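Local atomic coordinates of N-acetylneuraminate epimerase (Escherichia coli, PDB entry 2UVK), a protein that speeds the interconversion of the alpha and beta anomers of the sialic acid N-acetylneuraminate in the periplasm, acting as a homodimer. Residues Y69-I74 / N86-Y91. Numbering follows the deposited sequence.
Sequences YVFGGI and NDVHKY
Tyr69, Val70 and Phe71 pair with Lys90, His89 and Val88 as the two inner strands of a four-stranded antiparallel blade of the Kelch beta-propeller, both segments belonging to the second Kelch repeat. Strand 60-64 flanks the pair beyond 67-71, and strand 97-100 lies beyond 88-92. Val70 and His89 form the hydrogen-bonded pair: Val70 N gives a nearly straight bond to His89 O (2.9 Å, 165° at the hydrogen), and His89 N returns one to Val70 O (3.0 Å). Gly72 N also hydrogen-bonds Asp87 O at 3.0 Å.

On the face shared by Tyr69, Phe71, Val88 and Lys90, both aromatic rings lean toward the partner strand, each CG set anti to its own carbonyl carbon. Val88 CG1 sits at the edge of the Tyr69 ring, while Val88 CG2 comes within 3.8 Å of Phe71 CD1. The Lys90 methylenes run alongside the tyrosine, CD lying 3.6 Å from Tyr69 OH, before the chain bends at its last two torsions. An alanine in place of Tyr69 would probably leave those methylenes and Val88 CG1 without the ring they pack on.

Asp87 OD2 forms a salt bridge with Arg56 of the same chain, which also hydrogen-bonds Gly72 O and so holds both segments. Next to Val70 and His89, a water is hydrogen-bonded to Val70 O and to Asp87 OD1 (2.8 Å), and lies in the imidazole plane, hydrogen-bonded to His89 ND1 at 2.8 Å.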
loop_
_atom_site.group_PDB
_atom_site.type_symbol
_atom_site.label_atom_id
_atom_site.label_comp_id
_atom_site.label_asym_id
_atom_site.label_seq_id
_atom_site.Cartn_x
_atom_site.Cartn_y
_atom_site.Cartn_z
ATOM N N TYR B 69 -20.891 -7.734 -6.161
ATOM C CA TYR B 69 -19.796 -7.386 -5.231
ATOM C C TYR B 69 -19.504 -5.896 -5.315
ATOM O O TYR B 69 -19.432 -5.367 -6.399
ATOM C CB TYR B 69 -18.529 -8.175 -5.571
ATOM C CG TYR B 69 -18.750 -9.655 -5.390
ATOM C CD1 TYR B 69 -18.490 -10.272 -4.195
ATOM C CD2 TYR B 69 -19.299 -10.421 -6.414
ATOM C CE1 TYR B 69 -18.774 -11.648 -3.987
ATOM C CE2 TYR B 69 -19.559 -11.787 -6.230
ATOM C CZ TYR B 69 -19.286 -12.398 -5.026
ATOM O OH TYR B 69 -19.554 -13.765 -4.843
ATOM N N VAL B 70 -19.333 -5.257 -4.158
ATOM C CA VAL B 70 -18.980 -3.825 -4.067
ATOM C C VAL B 70 -17.641 -3.714 -3.334
ATOM O O VAL B 70 -17.446 -4.338 -2.293
ATOM C CB VAL B 70 -20.069 -2.997 -3.342
ATOM C CG1 VAL B 70 -19.619 -1.549 -3.157
ATOM C CG2 VAL B 70 -21.385 -3.054 -4.130
ATOM N N PHE B 71 -16.738 -2.933 -3.920
ATOM C CA PHE B 71 -15.358 -2.790 -3.457
ATOM C C PHE B 71 -15.059 -1.337 -3.027
ATOM O O PHE B 71 -15.153 -0.395 -3.811
ATOM C CB PHE B 71 -14.397 -3.167 -4.590
ATOM C CG PHE B 71 -14.609 -4.557 -5.075
ATOM C CD1 PHE B 71 -13.935 -5.621 -4.515
ATOM C CD2 PHE B 71 -15.484 -4.772 -6.136
ATOM C CE1 PHE B 71 -14.162 -6.932 -4.976
ATOM C CE2 PHE B 71 -15.713 -6.079 -6.611
ATOM C CZ PHE B 71 -15.041 -7.133 -6.038
ATOM N N GLY B 72 -14.649 -1.182 -1.773
ATOM C CA GLY B 72 -14.073 0.064 -1.302
ATOM C C GLY B 72 -14.941 1.293 -1.369
ATOM O O GLY B 72 -16.143 1.255 -1.052
ATOM N N GLY B 73 -14.309 2.398 -1.773
ATOM C CA GLY B 73 -14.904 3.724 -1.798
ATOM C C GLY B 73 -14.451 4.588 -0.632
ATOM O O GLY B 73 -13.702 4.165 0.235
ATOM N N ILE B 74 -14.938 5.801 -0.665
ATOM C CA ILE B 74 -14.617 6.816 0.335
ATOM C C ILE B 74 -15.859 7.060 1.210
ATOM O O ILE B 74 -16.941 7.316 0.712
ATOM C CB ILE B 74 -14.298 8.142 -0.335
ATOM C CG1 ILE B 74 -13.037 8.031 -1.214
ATOM C CG2 ILE B 74 -14.060 9.235 0.733
ATOM C CD1 ILE B 74 -12.923 9.175 -2.194
ATOM N N ASN B 86 -11.160 -0.636 2.273
ATOM C CA ASN B 86 -10.512 -1.748 1.558
ATOM C C ASN B 86 -11.366 -2.999 1.606
ATOM O O ASN B 86 -10.852 -4.098 1.525
ATOM C CB ASN B 86 -9.120 -2.070 2.125
ATOM C CG ASN B 86 -9.179 -2.844 3.452
ATOM O OD1 ASN B 86 -10.081 -2.599 4.277
ATOM N ND2 ASN B 86 -8.246 -3.776 3.666
ATOM N N ASP B 87 -12.673 -2.816 1.756
ATOM C CA ASP B 87 -13.561 -3.949 2.021
ATOM C C ASP B 87 -14.367 -4.408 0.810
ATOM O O ASP B 87 -14.346 -3.782 -0.260
ATOM C CB ASP B 87 -14.494 -3.639 3.205
ATOM C CG ASP B 87 -15.363 -2.418 2.983
ATOM O OD1 ASP B 87 -15.319 -1.809 1.874
ATOM O OD2 ASP B 87 -16.091 -2.024 3.936
ATOM N N VAL B 88 -15.025 -5.556 0.990
ATOM C CA VAL B 88 -15.899 -6.123 -0.033
ATOM C C VAL B 88 -17.233 -6.506 0.617
ATOM O O VAL B 88 -17.261 -7.131 1.685
ATOM C CB VAL B 88 -15.261 -7.378 -0.657
ATOM C CG1 VAL B 88 -16.110 -7.911 -1.841
ATOM C CG2 VAL B 88 -13.815 -7.118 -1.077
ATOM N N HIS B 89 -18.310 -6.075 -0.025
ATOM C CA HIS B 89 -19.662 -6.494 0.341
ATOM C C HIS B 89 -20.250 -7.295 -0.799
ATOM O O HIS B 89 -19.939 -7.064 -1.952
ATOM C CB HIS B 89 -20.520 -5.276 0.633
ATOM C CG HIS B 89 -20.231 -4.632 1.955
ATOM N ND1 HIS B 89 -19.141 -3.819 2.169
ATOM C CD2 HIS B 89 -20.915 -4.654 3.128
ATOM C CE1 HIS B 89 -19.161 -3.375 3.418
ATOM N NE2 HIS B 89 -20.232 -3.866 4.021
ATOM N N LYS B 90 -21.110 -8.257 -0.452
ATOM C CA LYS B 90 -21.796 -9.079 -1.449
ATOM C C LYS B 90 -23.291 -8.918 -1.314
ATOM O O LYS B 90 -23.827 -9.042 -0.215
ATOM C CB LYS B 90 -21.429 -10.543 -1.244
ATOM C CG LYS B 90 -22.136 -11.513 -2.177
ATOM C CD LYS B 90 -21.594 -12.922 -2.033
ATOM C CE LYS B 90 -21.957 -13.549 -0.700
ATOM N NZ LYS B 90 -23.392 -13.941 -0.604
ATOM N N TYR B 91 -23.951 -8.651 -2.428
ATOM C CA TYR B 91 -25.421 -8.574 -2.475
ATOM C C TYR B 91 -25.953 -9.755 -3.262
ATOM O O TYR B 91 -25.531 -10.008 -4.389
ATOM C CB TYR B 91 -25.861 -7.290 -3.145
ATOM C CG TYR B 91 -27.348 -7.188 -3.404
ATOM C CD1 TYR B 91 -28.240 -6.882 -2.383
ATOM C CD2 TYR B 91 -27.859 -7.399 -4.682
ATOM C CE1 TYR B 91 -29.595 -6.765 -2.627
ATOM C CE2 TYR B 91 -29.240 -7.301 -4.921
ATOM C CZ TYR B 91 -30.075 -6.975 -3.898
ATOM O OH TYR B 91 -31.424 -6.888 -4.121
HETATM O O HOH W 1 -17.382 -2.787 0.223
#